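Local atomic coordinates of ULam111 (Flavobacterium sp., PDB entry 5WUT), a protein that probably hydrolyses internal beta-1,3-glucosidic bonds of laminarin, as a beta-jelly-roll laminarinase of glycoside hydrolase family 16. Residues L7-H12 and K78-G83; W23-G28 and T47-E52; C34-G37 and L43-K46; I153-I156 and F160-Y163. All coordinates share one frame; numbering follows the deposited sequence.

Contact 1 (L7-H12 and K78-G83)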
loop_
_atom_site.group_PDB
_atom_site.type_symbol
_atom_site.label_atom_id
_atom_site.label_comp_id
_atom_site.label_asym_id
_atom_site.label_seq_id
_atom_site.Cartn_x
_atom_site.Cartn_y
_atom_site.Cartn_z
ATOM N N LEU A 7 -5.648 -23.028 -1.235
ATOM C CA LEU A 7 -5.674 -22.653 -2.645
ATOM C C LEU A 7 -6.650 -23.564 -3.363
ATOM O O LEU A 7 -6.440 -24.776 -3.406
ATOM C CB LEU A 7 -4.282 -22.755 -3.270
ATOM C CG LEU A 7 -4.185 -22.349 -4.744
ATOM C CD1 LEU A 7 -4.435 -20.865 -4.891
ATOM C CD2 LEU A 7 -2.821 -22.722 -5.301
ATOM N N VAL A 8 -7.723 -23.000 -3.909
ATOM C CA VAL A 8 -8.753 -23.824 -4.539
ATOM C C VAL A 8 -8.632 -23.873 -6.066
ATOM O O VAL A 8 -9.104 -24.821 -6.689
ATOM C CB VAL A 8 -10.178 -23.353 -4.153
ATOM C CG1 VAL A 8 -10.328 -23.327 -2.642
ATOM C CG2 VAL A 8 -10.500 -21.988 -4.756
ATOM N N TRP A 9 -8.012 -22.854 -6.664
ATOM C CA TRP A 9 -7.787 -22.822 -8.109
ATOM C C TRP A 9 -6.694 -21.825 -8.445
ATOM O O TRP A 9 -6.594 -20.785 -7.815
ATOM C CB TRP A 9 -9.059 -22.453 -8.883
ATOM C CG TRP A 9 -8.849 -22.474 -10.383
ATOM C CD1 TRP A 9 -8.594 -23.577 -11.157
ATOM C CD2 TRP A 9 -8.895 -21.356 -11.289
ATOM N NE1 TRP A 9 -8.453 -23.211 -12.471
ATOM C CE2 TRP A 9 -8.644 -21.859 -12.585
ATOM C CE3 TRP A 9 -9.112 -19.979 -11.129
ATOM C CZ2 TRP A 9 -8.606 -21.038 -13.717
ATOM C CZ3 TRP A 9 -9.077 -19.164 -12.249
ATOM C CH2 TRP A 9 -8.824 -19.693 -13.527
ATOM N N GLU A 10 -5.858 -22.164 -9.417
ATOM C CA GLU A 10 -4.879 -21.217 -9.925
ATOM C C GLU A 10 -4.768 -21.344 -11.430
ATOM O O GLU A 10 -4.758 -22.448 -11.981
ATOM C CB GLU A 10 -3.493 -21.412 -9.291
ATOM C CG GLU A 10 -2.474 -20.381 -9.798
ATOM C CD GLU A 10 -1.103 -20.533 -9.179
ATOM O OE1 GLU A 10 -0.973 -21.313 -8.213
ATOM O OE2 GLU A 10 -0.156 -19.866 -9.662
ATOM N N GLU A 11 -4.720 -20.190 -12.084
ATOM C CA GLU A 11 -4.307 -20.097 -13.475
ATOM C C GLU A 11 -2.851 -19.636 -13.507
ATOM O O GLU A 11 -2.547 -18.477 -13.175
ATOM C CB GLU A 11 -5.196 -19.118 -14.244
ATOM C CG GLU A 11 -4.692 -18.803 -15.633
ATOM C CD GLU A 11 -4.626 -20.037 -16.529
ATOM O OE1 GLU A 11 -3.542 -20.660 -16.596
ATOM O OE2 GLU A 11 -5.657 -20.368 -17.160
ATOM N N HIS A 12 -1.949 -20.541 -13.887
ATOM C CA HIS A 12 -0.510 -20.269 -13.935
ATOM C C HIS A 12 -0.070 -19.664 -15.269
ATOM O O HIS A 12 1.059 -19.202 -15.398
ATOM C CB HIS A 12 0.311 -21.551 -13.712
ATOM C CG HIS A 12 0.071 -22.241 -12.402
ATOM N ND1 HIS A 12 -1.005 -23.074 -12.174
ATOM C CD2 HIS A 12 0.815 -22.276 -11.270
ATOM C CE1 HIS A 12 -0.932 -23.564 -10.948
ATOM N NE2 HIS A 12 0.166 -23.097 -10.378
ATOM N N LYS A 78 -15.093 -21.032 -14.870
ATOM C CA LYS A 78 -14.456 -20.970 -13.556
ATOM C C LYS A 78 -15.082 -19.822 -12.780
ATOM O O LYS A 78 -14.810 -18.651 -13.057
ATOM C CB LYS A 78 -12.942 -20.794 -13.675
ATOM C CG LYS A 78 -12.189 -22.087 -14.015
ATOM C CD LYS A 78 -12.193 -23.036 -12.819
ATOM C CE LYS A 78 -11.544 -24.383 -13.157
ATOM N NZ LYS A 78 -12.405 -25.240 -14.012
ATOM N N GLU A 79 -15.952 -20.158 -11.839
ATOM C CA GLU A 79 -16.661 -19.150 -11.052
ATOM C C GLU A 79 -16.518 -19.454 -9.563
ATOM O O GLU A 79 -16.450 -20.620 -9.153
ATOM C CB GLU A 79 -18.141 -19.072 -11.454
ATOM C CG GLU A 79 -18.341 -18.806 -12.953
ATOM C CD GLU A 79 -19.760 -18.393 -13.318
ATOM O OE1 GLU A 79 -20.672 -18.587 -12.490
ATOM O OE2 GLU A 79 -19.972 -17.878 -14.456
ATOM N N PHE A 80 -16.436 -18.393 -8.765
ATOM C CA PHE A 80 -16.203 -18.508 -7.326
ATOM C C PHE A 80 -17.039 -17.534 -6.518
ATOM O O PHE A 80 -17.301 -16.418 -6.953
ATOM C CB PHE A 80 -14.713 -18.297 -7.023
ATOM C CG PHE A 80 -13.830 -19.270 -7.740
ATOM C CD1 PHE A 80 -13.575 -20.513 -7.191
ATOM C CD2 PHE A 80 -13.308 -18.968 -8.979
ATOM C CE1 PHE A 80 -12.783 -21.434 -7.859
ATOM C CE2 PHE A 80 -12.526 -19.884 -9.659
ATOM C CZ PHE A 80 -12.256 -21.118 -9.078
ATOM N N GLN A 81 -17.463 -17.972 -5.336
ATOM C CA GLN A 81 -18.164 -17.110 -4.393
ATOM C C GLN A 81 -17.335 -17.010 -3.120
ATOM O O GLN A 81 -17.157 -18.021 -2.415
ATOM C CB GLN A 81 -19.554 -17.651 -4.076
ATOM C CG GLN A 81 -20.350 -16.767 -3.134
ATOM C CD GLN A 81 -21.763 -17.280 -2.902
ATOM O OE1 GLN A 81 -22.351 -17.937 -3.769
ATOM N NE2 GLN A 81 -22.314 -16.984 -1.729
ATOM N N TYR A 82 -16.827 -15.795 -2.875
ATOM C CA TYR A 82 -15.942 -15.424 -1.766
ATOM C C TYR A 82 -14.537 -15.976 -1.951
ATOM O O TYR A 82 -14.305 -16.913 -2.719
ATOM C CB TYR A 82 -16.492 -15.886 -0.393
ATOM C CG TYR A 82 -17.936 -15.515 -0.126
ATOM C CD1 TYR A 82 -18.445 -14.277 -0.487
ATOM C CD2 TYR A 82 -18.795 -16.411 0.500
ATOM C CE1 TYR A 82 -19.768 -13.950 -0.267
ATOM C CE2 TYR A 82 -20.121 -16.094 0.735
ATOM C CZ TYR A 82 -20.605 -14.866 0.362
ATOM O OH TYR A 82 -21.925 -14.561 0.599
ATOM N N GLY A 83 -13.595 -15.378 -1.235
ATOM C CA GLY A 83 -12.235 -15.871 -1.231
ATOM C C GLY A 83 -11.208 -14.762 -1.207
ATOM O O GLY A 83 -11.545 -13.582 -1.270
#
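This is a surface contact of apolar and aromatic side chains in the jelly roll. It joins strand 7-11, which pairs with strand 224-234, to the end of strand 66-80, which pairs with strand 200-208. V8 and W9 share V233 as their opposite residue, a classic bulge. Their CB atoms both point toward segment 78-83. No hydrogen bond crosses between the segments, and W9 is the residue that meets both K78 and F80. Its CG lies anti to the backbone N (chi1 -178°), which extends the indole toward these two partners. The aliphatic part of K78 lies over one face of the indole. CD of K78 stands 3.8 Å from the centroid of the W9 five-membered ring, 12° off the normal, which is a CH-pi contact. CE of K78 follows at 3.4 Å from W9 NE1. The K78 chain kinks twice on its way, and its NZ goes on to bond N22 OD1. The opposite face of the indole has E11 N above its centre. F80 CZ lies 3.5 Å from W9 CB, and F80 CE2 lies 3.7 Å from W9 CE3. The F80 ring and the six-membered ring of W9 are tilted by 24° but slid apart, so they barely overlap. V8 adds its CG2, 3.9 Å from F80 CE1. An alanine in place of W9 would probably leave the K78 chain without its flat support and open a gap beside F80. F202 of strand 200-208 touches both W9 and F80. The contact probably coheres mainly by dispersion and CH-pi packing, while the K78 ammonium is met by N22 OD1.

Contact 2 (W23-G28 and T47-E52)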
loop_
_atom_site.group_PDB
_atom_site.type_symbol
_atom_site.label_atom_id
_atom_site.label_comp_id
_atom_site.label_asym_id
_atom_site.label_seq_id
_atom_site.Cartn_x
_atom_site.Cartn_y
_atom_site.Cartn_z
ATOM N N TRP A 23 -11.408 -20.584 -20.195
ATOM C CA TRP A 23 -11.503 -19.204 -20.704
ATOM C C TRP A 23 -12.350 -19.075 -21.956
ATOM O O TRP A 23 -12.309 -19.932 -22.848
ATOM C CB TRP A 23 -10.114 -18.628 -21.009
ATOM C CG TRP A 23 -9.289 -18.429 -19.772
ATOM C CD1 TRP A 23 -8.372 -19.300 -19.246
ATOM C CD2 TRP A 23 -9.328 -17.305 -18.891
ATOM N NE1 TRP A 23 -7.834 -18.785 -18.089
ATOM C CE2 TRP A 23 -8.399 -17.557 -17.851
ATOM C CE3 TRP A 23 -10.047 -16.104 -18.885
ATOM C CZ2 TRP A 23 -8.182 -16.659 -16.803
ATOM C CZ3 TRP A 23 -9.823 -15.201 -17.854
ATOM C CH2 TRP A 23 -8.896 -15.483 -16.827
ATOM N N ASN A 24 -13.093 -17.975 -22.024
ATOM C CA ASN A 24 -13.792 -17.567 -23.240
ATOM C C ASN A 24 -13.087 -16.381 -23.842
ATOM O O ASN A 24 -12.468 -15.590 -23.115
ATOM C CB ASN A 24 -15.225 -17.147 -22.949
ATOM C CG ASN A 24 -15.960 -18.137 -22.108
ATOM O OD1 ASN A 24 -16.267 -19.232 -22.554
ATOM N ND2 ASN A 24 -16.251 -17.760 -20.868
ATOM N N PHE A 25 -13.205 -16.221 -25.157
ATOM C CA PHE A 25 -12.888 -14.933 -25.770
ATOM C C PHE A 25 -14.151 -14.104 -25.927
ATOM O O PHE A 25 -15.201 -14.614 -26.339
ATOM C CB PHE A 25 -12.233 -15.098 -27.146
ATOM C CG PHE A 25 -10.882 -15.722 -27.103
ATOM C CD1 PHE A 25 -9.745 -14.944 -26.922
ATOM C CD2 PHE A 25 -10.739 -17.091 -27.247
ATOM C CE1 PHE A 25 -8.495 -15.517 -26.889
ATOM C CE2 PHE A 25 -9.483 -17.673 -27.217
ATOM C CZ PHE A 25 -8.362 -16.891 -27.036
ATOM N N GLU A 26 -14.050 -12.817 -25.630
ATOM C CA GLU A 26 -15.076 -11.891 -26.084
ATOM C C GLU A 26 -14.447 -11.137 -27.254
ATOM O O GLU A 26 -13.287 -10.724 -27.187
ATOM C CB GLU A 26 -15.548 -10.988 -24.932
ATOM C CG GLU A 26 -16.322 -11.816 -23.884
ATOM C CD GLU A 26 -17.064 -11.003 -22.833
ATOM O OE1 GLU A 26 -17.880 -11.594 -22.085
ATOM O OE2 GLU A 26 -16.827 -9.788 -22.732
ATOM N N LEU A 27 -15.169 -11.058 -28.369
ATOM C CA LEU A 27 -14.545 -10.640 -29.628
ATOM C C LEU A 27 -15.329 -9.559 -30.348
ATOM O O LEU A 27 -16.560 -9.523 -30.283
ATOM C CB LEU A 27 -14.394 -11.849 -30.567
ATOM C CG LEU A 27 -13.577 -13.014 -30.009
ATOM C CD1 LEU A 27 -13.816 -14.277 -30.850
ATOM C CD2 LEU A 27 -12.126 -12.677 -29.987
ATOM N N GLY A 28 -14.595 -8.732 -31.084
ATOM C CA GLY A 28 -15.185 -7.747 -31.977
ATOM C C GLY A 28 -15.399 -6.374 -31.370
ATOM O O GLY A 28 -14.638 -5.939 -30.499
ATOM N N THR A 47 -6.094 -13.114 -31.767
ATOM C CA THR A 47 -4.746 -13.053 -32.322
ATOM C C THR A 47 -3.894 -11.923 -31.738
ATOM O O THR A 47 -2.863 -11.550 -32.308
ATOM C CB THR A 47 -4.805 -12.906 -33.860
ATOM O OG1 THR A 47 -5.697 -11.838 -34.196
ATOM C CG2 THR A 47 -5.318 -14.190 -34.491
ATOM N N ASN A 48 -4.297 -11.386 -30.586
ATOM C CA ASN A 48 -3.517 -10.335 -29.935
ATOM C C ASN A 48 -2.852 -10.774 -28.625
ATOM O O ASN A 48 -2.319 -9.949 -27.888
ATOM C CB ASN A 48 -4.396 -9.105 -29.667
ATOM C CG ASN A 48 -4.520 -8.200 -30.883
ATOM O OD1 ASN A 48 -5.165 -8.560 -31.868
ATOM N ND2 ASN A 48 -3.923 -7.008 -30.802
ATOM N N HIS A 49 -2.869 -12.067 -28.340
ATOM C CA HIS A 49 -2.232 -12.545 -27.114
ATOM C C HIS A 49 -1.268 -13.686 -27.401
ATOM O O HIS A 49 -1.350 -14.344 -28.441
ATOM C CB HIS A 49 -3.278 -13.034 -26.134
ATOM C CG HIS A 49 -3.872 -14.329 -26.560
ATOM N ND1 HIS A 49 -4.787 -14.416 -27.583
ATOM C CD2 HIS A 49 -3.625 -15.597 -26.155
ATOM C CE1 HIS A 49 -5.099 -15.685 -27.781
ATOM N NE2 HIS A 49 -4.413 -16.421 -26.924
ATOM N N LYS A 50 -0.368 -13.926 -26.459
ATOM C CA LYS A 50 0.533 -15.071 -26.527
ATOM C C LYS A 50 0.859 -15.561 -25.122
ATOM O O LYS A 50 0.737 -14.816 -24.146
ATOM C CB LYS A 50 1.824 -14.709 -27.254
ATOM C CG LYS A 50 2.690 -13.744 -26.480
ATOM C CD LYS A 50 3.920 -13.314 -27.265
ATOM C CE LYS A 50 4.317 -11.888 -26.900
ATOM N NZ LYS A 50 5.710 -11.571 -27.306
ATOM N N MET A 51 1.239 -16.828 -25.026
ATOM C CA MET A 51 1.743 -17.389 -23.779
ATOM C C MET A 51 3.257 -17.418 -23.866
ATOM O O MET A 51 3.824 -18.098 -24.719
ATOM C CB MET A 51 1.184 -18.790 -23.526
ATOM C CG MET A 51 -0.282 -18.920 -23.887
ATOM S SD MET A 51 -1.338 -17.992 -22.762
ATOM C CE MET A 51 -0.677 -18.525 -21.205
ATOM N N GLU A 52 3.907 -16.643 -23.010
ATOM C CA GLU A 52 5.350 -16.447 -23.081
ATOM C C GLU A 52 5.993 -16.397 -21.700
ATOM O O GLU A 52 5.640 -15.547 -20.895
ATOM C CB GLU A 52 5.660 -15.162 -23.845
ATOM C CG GLU A 52 7.133 -14.872 -24.029
ATOM C CD GLU A 52 7.358 -13.563 -24.751
ATOM O OE1 GLU A 52 7.098 -12.498 -24.150
ATOM O OE2 GLU A 52 7.780 -13.597 -25.926
#
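N24 ND2, next in the chain to the F25 that touches H49, is gripped by two acceptors, Q75 O and T73 OG1. N24 OD1 in turn bonds K77 NZ. All three partners lie on strand 66-80, so the asparagine ties short strand 24-25 to that strand by its side chain as well as by its backbone. The CB of F25 points toward segment 47-52. There the phenyl ring meets H49 and nothing else of that segment. CE1 of F25 lies 3.5 Å from CE1 of H49, and CZ of F25 is 3.6 Å from the same H49 atom. The histidine comes to the edge of the phenyl ring, near its plane. The two planes make 45° and the centroids are 5.4 Å apart, an oblique meeting. The two side chains come from opposite directions. The chi1 of H49 (73°) places its CG between the backbone N and the carbonyl carbon, and from there the imidazole reaches F25 with CE1 foremost. In the jelly roll, strands 24-25 and 55-63 both pair antiparallel with strand 66-80. Strand 49-52 pairs in turn with 55-63, so the F25-H49 pair spans elements that are not direct neighbours. H49 also touches L56 of strand 55-63, and F25 touches K46. Further along, K50 NZ forms a salt bridge with E52 OE2 at 3.2 Å, meeting the oxygen from above the carboxylate plane.

Contact 3 (C34-G37 and L43-K46)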
loop_
_atom_site.group_PDB
_atom_site.type_symbol
_atom_site.label_atom_id
_atom_site.label_comp_id
_atom_site.label_asym_id
_atom_site.label_seq_id
_atom_site.Cartn_x
_atom_site.Cartn_y
_atom_site.Cartn_z
ATOM N N CYS A 34 -22.080 -1.356 -28.842
ATOM C CA CYS A 34 -20.901 -0.987 -29.629
ATOM C C CYS A 34 -19.897 -0.171 -28.820
ATOM O O CYS A 34 -20.263 0.787 -28.142
ATOM C CB CYS A 34 -21.319 -0.197 -30.874
ATOM S SG CYS A 34 -22.531 -1.028 -31.962
ATOM N N GLY A 35 -18.622 -0.528 -28.933
ATOM C CA GLY A 35 -17.570 0.133 -28.177
ATOM C C GLY A 35 -17.487 -0.344 -26.742
ATOM O O GLY A 35 -16.882 0.319 -25.890
ATOM N N TRP A 36 -18.112 -1.492 -26.483
ATOM C CA TRP A 36 -18.091 -2.174 -25.191
ATOM C C TRP A 36 -18.574 -1.345 -24.010
ATOM O O TRP A 36 -18.157 -1.569 -22.880
ATOM C CB TRP A 36 -16.671 -2.690 -24.939
ATOM C CG TRP A 36 -16.297 -3.679 -26.000
ATOM C CD1 TRP A 36 -15.591 -3.433 -27.137
ATOM C CD2 TRP A 36 -16.649 -5.067 -26.036
ATOM N NE1 TRP A 36 -15.471 -4.586 -27.887
ATOM C CE2 TRP A 36 -16.119 -5.602 -27.231
ATOM C CE3 TRP A 36 -17.361 -5.909 -25.172
ATOM C CZ2 TRP A 36 -16.272 -6.944 -27.576
ATOM C CZ3 TRP A 36 -17.514 -7.240 -25.522
ATOM C CH2 TRP A 36 -16.975 -7.740 -26.716
ATOM N N GLY A 37 -19.514 -0.440 -24.263
ATOM C CA GLY A 37 -20.153 0.274 -23.175
ATOM C C GLY A 37 -19.460 1.577 -22.848
ATOM O O GLY A 37 -19.986 2.391 -22.091
ATOM N N LEU A 43 -11.058 -3.484 -31.567
ATOM C CA LEU A 43 -11.711 -4.757 -31.806
ATOM C C LEU A 43 -10.950 -5.791 -31.008
ATOM O O LEU A 43 -9.718 -5.824 -31.032
ATOM C CB LEU A 43 -11.714 -5.153 -33.283
ATOM C CG LEU A 43 -12.419 -4.247 -34.274
ATOM C CD1 LEU A 43 -12.435 -4.942 -35.633
ATOM C CD2 LEU A 43 -13.819 -3.953 -33.798
ATOM N N TYR A 44 -11.680 -6.629 -30.291
ATOM C CA TYR A 44 -11.040 -7.699 -29.553
ATOM C C TYR A 44 -10.901 -8.917 -30.462
ATOM O O TYR A 44 -11.802 -9.216 -31.257
ATOM C CB TYR A 44 -11.836 -8.020 -28.302
ATOM C CG TYR A 44 -11.689 -7.007 -27.190
ATOM C CD1 TYR A 44 -10.438 -6.657 -26.714
ATOM C CD2 TYR A 44 -12.804 -6.431 -26.598
ATOM C CE1 TYR A 44 -10.293 -5.757 -25.675
ATOM C CE2 TYR A 44 -12.666 -5.523 -25.558
ATOM C CZ TYR A 44 -11.410 -5.199 -25.103
ATOM O OH TYR A 44 -11.261 -4.303 -24.062
ATOM N N THR A 45 -9.758 -9.593 -30.361
ATOM C CA THR A 45 -9.433 -10.690 -31.267
ATOM C C THR A 45 -8.928 -11.906 -30.519
ATOM O O THR A 45 -8.750 -11.854 -29.301
ATOM C CB THR A 45 -8.339 -10.299 -32.258
ATOM O OG1 THR A 45 -7.079 -10.308 -31.586
ATOM C CG2 THR A 45 -8.600 -8.917 -32.871
ATOM N N LYS A 46 -8.653 -12.980 -31.259
ATOM C CA LYS A 46 -7.990 -14.164 -30.702
ATOM C C LYS A 46 -6.527 -14.188 -31.120
ATOM O O LYS A 46 -5.800 -15.163 -30.868
ATOM C CB LYS A 46 -8.673 -15.462 -31.166
ATOM C CG LYS A 46 -10.085 -15.663 -30.666
ATOM C CD LYS A 46 -10.556 -17.081 -30.959
ATOM C CE LYS A 46 -11.107 -17.235 -32.359
ATOM N NZ LYS A 46 -11.741 -18.580 -32.484
#
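W36 sits in a weakly bonded, pi-type turn whose residues G35 to G37 all have positive phi (56° at W36), as in left-handed helical conformation, while Y44 is extended on a strand. W36 and Y44 face each other, with no hydrogen bond between the segments. The contact is a single aromatic pair, edge-to-face. The edge of Y44 is directed at the face of W36, with the planes at 63°. The centroid of the W36 five-membered ring is 4.8 Å from that of the Y44 ring. CD2 of Y44 does most of the touching. It stands 3.3 Å above the indole plane, toward the rim, and is 3.5 Å from both W36 NE1 and W36 CE2. CE2 of Y44 follows, 3.8 Å from W36 NE1. With CG of W36 anti to the carbonyl carbon (chi1 -62°), the indole presents this face to Y44, and the side chains cross at a slant. Both polar ends are satisfied elsewhere. W36 NE1 bonds G28 O, and Y44 OH bonds N205 ND2. The indole is thus held by its N-H at the rim and by the tyrosine over its face. A serine at W36 would probably leave the edge of Y44 without its aromatic partner and G28 O without the indole N-H. R71 of strand 66-80 touches both rings. Nearby, C34 is joined to C31 by a disulfide at the start of this turn. The turn belongs to the short, loosely formed helix 35-39, which leads into strand 42-44; that strand runs parallel to strand 66-80 and sets Y44 against the turn.

Contact 4 (I153-I156 and F160-Y163)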
loop_
_atom_site.group_PDB
_atom_site.type_symbol
_atom_site.label_atom_id
_atom_site.label_comp_id
_atom_site.label_asym_id
_atom_site.label_seq_id
_atom_site.Cartn_x
_atom_site.Cartn_y
_atom_site.Cartn_z
ATOM N N ILE A 153 0.585 5.276 -6.398
ATOM C CA ILE A 153 1.705 4.351 -6.297
ATOM C C ILE A 153 2.700 4.726 -7.386
ATOM O O ILE A 153 2.506 4.373 -8.553
ATOM C CB ILE A 153 1.262 2.860 -6.467
ATOM C CG1 ILE A 153 0.074 2.530 -5.554
ATOM C CG2 ILE A 153 2.436 1.924 -6.252
ATOM C CD1 ILE A 153 -0.449 1.092 -5.640
ATOM N N ASP A 154 3.756 5.463 -7.042
ATOM C CA ASP A 154 4.628 5.999 -8.092
ATOM C C ASP A 154 5.442 4.940 -8.823
ATOM O O ASP A 154 5.989 5.205 -9.897
ATOM C CB ASP A 154 5.582 7.045 -7.509
ATOM C CG ASP A 154 4.888 8.340 -7.181
ATOM O OD1 ASP A 154 3.666 8.453 -7.428
ATOM O OD2 ASP A 154 5.568 9.252 -6.673
ATOM N N THR A 155 5.540 3.755 -8.235
ATOM C CA THR A 155 6.293 2.657 -8.816
ATOM C C THR A 155 5.432 1.661 -9.591
ATOM O O THR A 155 5.939 0.635 -10.024
ATOM C CB THR A 155 7.021 1.842 -7.724
ATOM O OG1 THR A 155 6.064 1.435 -6.741
ATOM C CG2 THR A 155 8.092 2.672 -7.061
ATOM N N ILE A 156 4.145 1.944 -9.780
ATOM C CA ILE A 156 3.258 0.886 -10.283
ATOM C C ILE A 156 3.605 0.429 -11.708
ATOM O O ILE A 156 3.371 -0.725 -12.063
ATOM C CB ILE A 156 1.759 1.320 -10.220
ATOM C CG1 ILE A 156 0.828 0.091 -10.221
ATOM C CG2 ILE A 156 1.405 2.320 -11.330
ATOM C CD1 ILE A 156 0.863 -0.718 -8.918
ATOM N N PHE A 160 6.407 -6.222 -11.885
ATOM C CA PHE A 160 5.128 -6.852 -11.530
ATOM C C PHE A 160 4.647 -6.403 -10.146
ATOM O O PHE A 160 5.452 -6.191 -9.240
ATOM C CB PHE A 160 5.249 -8.386 -11.572
ATOM C CG PHE A 160 5.258 -8.948 -12.968
ATOM C CD1 PHE A 160 6.409 -8.880 -13.747
ATOM C CD2 PHE A 160 4.110 -9.524 -13.511
ATOM C CE1 PHE A 160 6.422 -9.375 -15.050
ATOM C CE2 PHE A 160 4.114 -10.022 -14.815
ATOM C CZ PHE A 160 5.278 -9.949 -15.583
ATOM N N HIS A 161 3.331 -6.243 -10.009
ATOM C CA HIS A 161 2.714 -5.955 -8.720
ATOM C C HIS A 161 1.564 -6.908 -8.472
ATOM O O HIS A 161 1.083 -7.578 -9.388
ATOM C CB HIS A 161 2.221 -4.513 -8.663
ATOM C CG HIS A 161 3.323 -3.511 -8.761
ATOM N ND1 HIS A 161 3.850 -2.872 -7.656
ATOM C CD2 HIS A 161 4.024 -3.059 -9.828
ATOM C CE1 HIS A 161 4.819 -2.064 -8.041
ATOM N NE2 HIS A 161 4.946 -2.156 -9.356
ATOM N N LEU A 162 1.123 -6.951 -7.219
ATOM C CA LEU A 162 0.022 -7.815 -6.804
ATOM C C LEU A 162 -1.251 -7.007 -6.613
ATOM O O LEU A 162 -1.234 -5.924 -5.999
ATOM C CB LEU A 162 0.372 -8.541 -5.502
ATOM C CG LEU A 162 1.658 -9.360 -5.488
ATOM C CD1 LEU A 162 1.807 -9.979 -4.107
ATOM C CD2 LEU A 162 1.655 -10.427 -6.557
ATOM N N TYR A 163 -2.347 -7.535 -7.150
ATOM C CA TYR A 163 -3.661 -6.920 -7.046
ATOM C C TYR A 163 -4.602 -7.957 -6.492
ATOM O O TYR A 163 -4.693 -9.031 -7.064
ATOM C CB TYR A 163 -4.137 -6.427 -8.417
ATOM C CG TYR A 163 -3.185 -5.478 -9.104
ATOM C CD1 TYR A 163 -2.089 -5.943 -9.830
ATOM C CD2 TYR A 163 -3.399 -4.102 -9.059
ATOM C CE1 TYR A 163 -1.221 -5.057 -10.463
ATOM C CE2 TYR A 163 -2.551 -3.224 -9.696
ATOM C CZ TYR A 163 -1.462 -3.699 -10.398
ATOM O OH TYR A 163 -0.610 -2.796 -11.034
#
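A type I beta turn from I153 to I156 lies in the loop between strands 148-152 and 161-167 of the jelly roll, and it packs on the start of the second strand through H161 and Y163. I156 N bonds I153 O at 3.2 Å and closes the turn. H161 points toward the turn and gives a weak hydrogen bond from NE2 to T155 O, 3.0 Å long and bent to 128°. NE2 also has a weak bond to Q158 O. I156 covers one face of the imidazole. Its CD1 is 3.9 Å from the H161 ring centroid and close to the normal, a CH-pi contact. With CG1 anti to the backbone N (chi1 -158°), this branch of I156 swings toward both rings, and its CD1 also comes to 3.3 Å from Y163 OH. The turn also packs on the second subunit: I153 on its I179 and T155 on its N178. H161 ND1 bonds D177 OD2. With one imidazole nitrogen on a carboxylate and the other facing carbonyl oxygens, H161 is likely to be polarised, and its protonated form would probably be stabilised.

Contacts 1 and 2 are surface contacts; contacts 3 and 4 are partly buried, with Y44, I156 and Y163 buried. Contacts 1, 2 and 3 all involve strand 66-80 or strands paired with it. Contacts 2 and 3 adjoin at G28, which bonds both Y44 and W36. Contacts 1 and 2 meet through E11 OE2 and W23 NE1, 2.8 Å apart. Contact 4 touches none of the others; its nearest atoms are about 8 Å from contact 2 and 17 Å from contact 3. It alone borders the second subunit. All four use a ring. Contacts 1 to 3 have no hydrogen bond between their segments, whereas contact 4 adds a weak one.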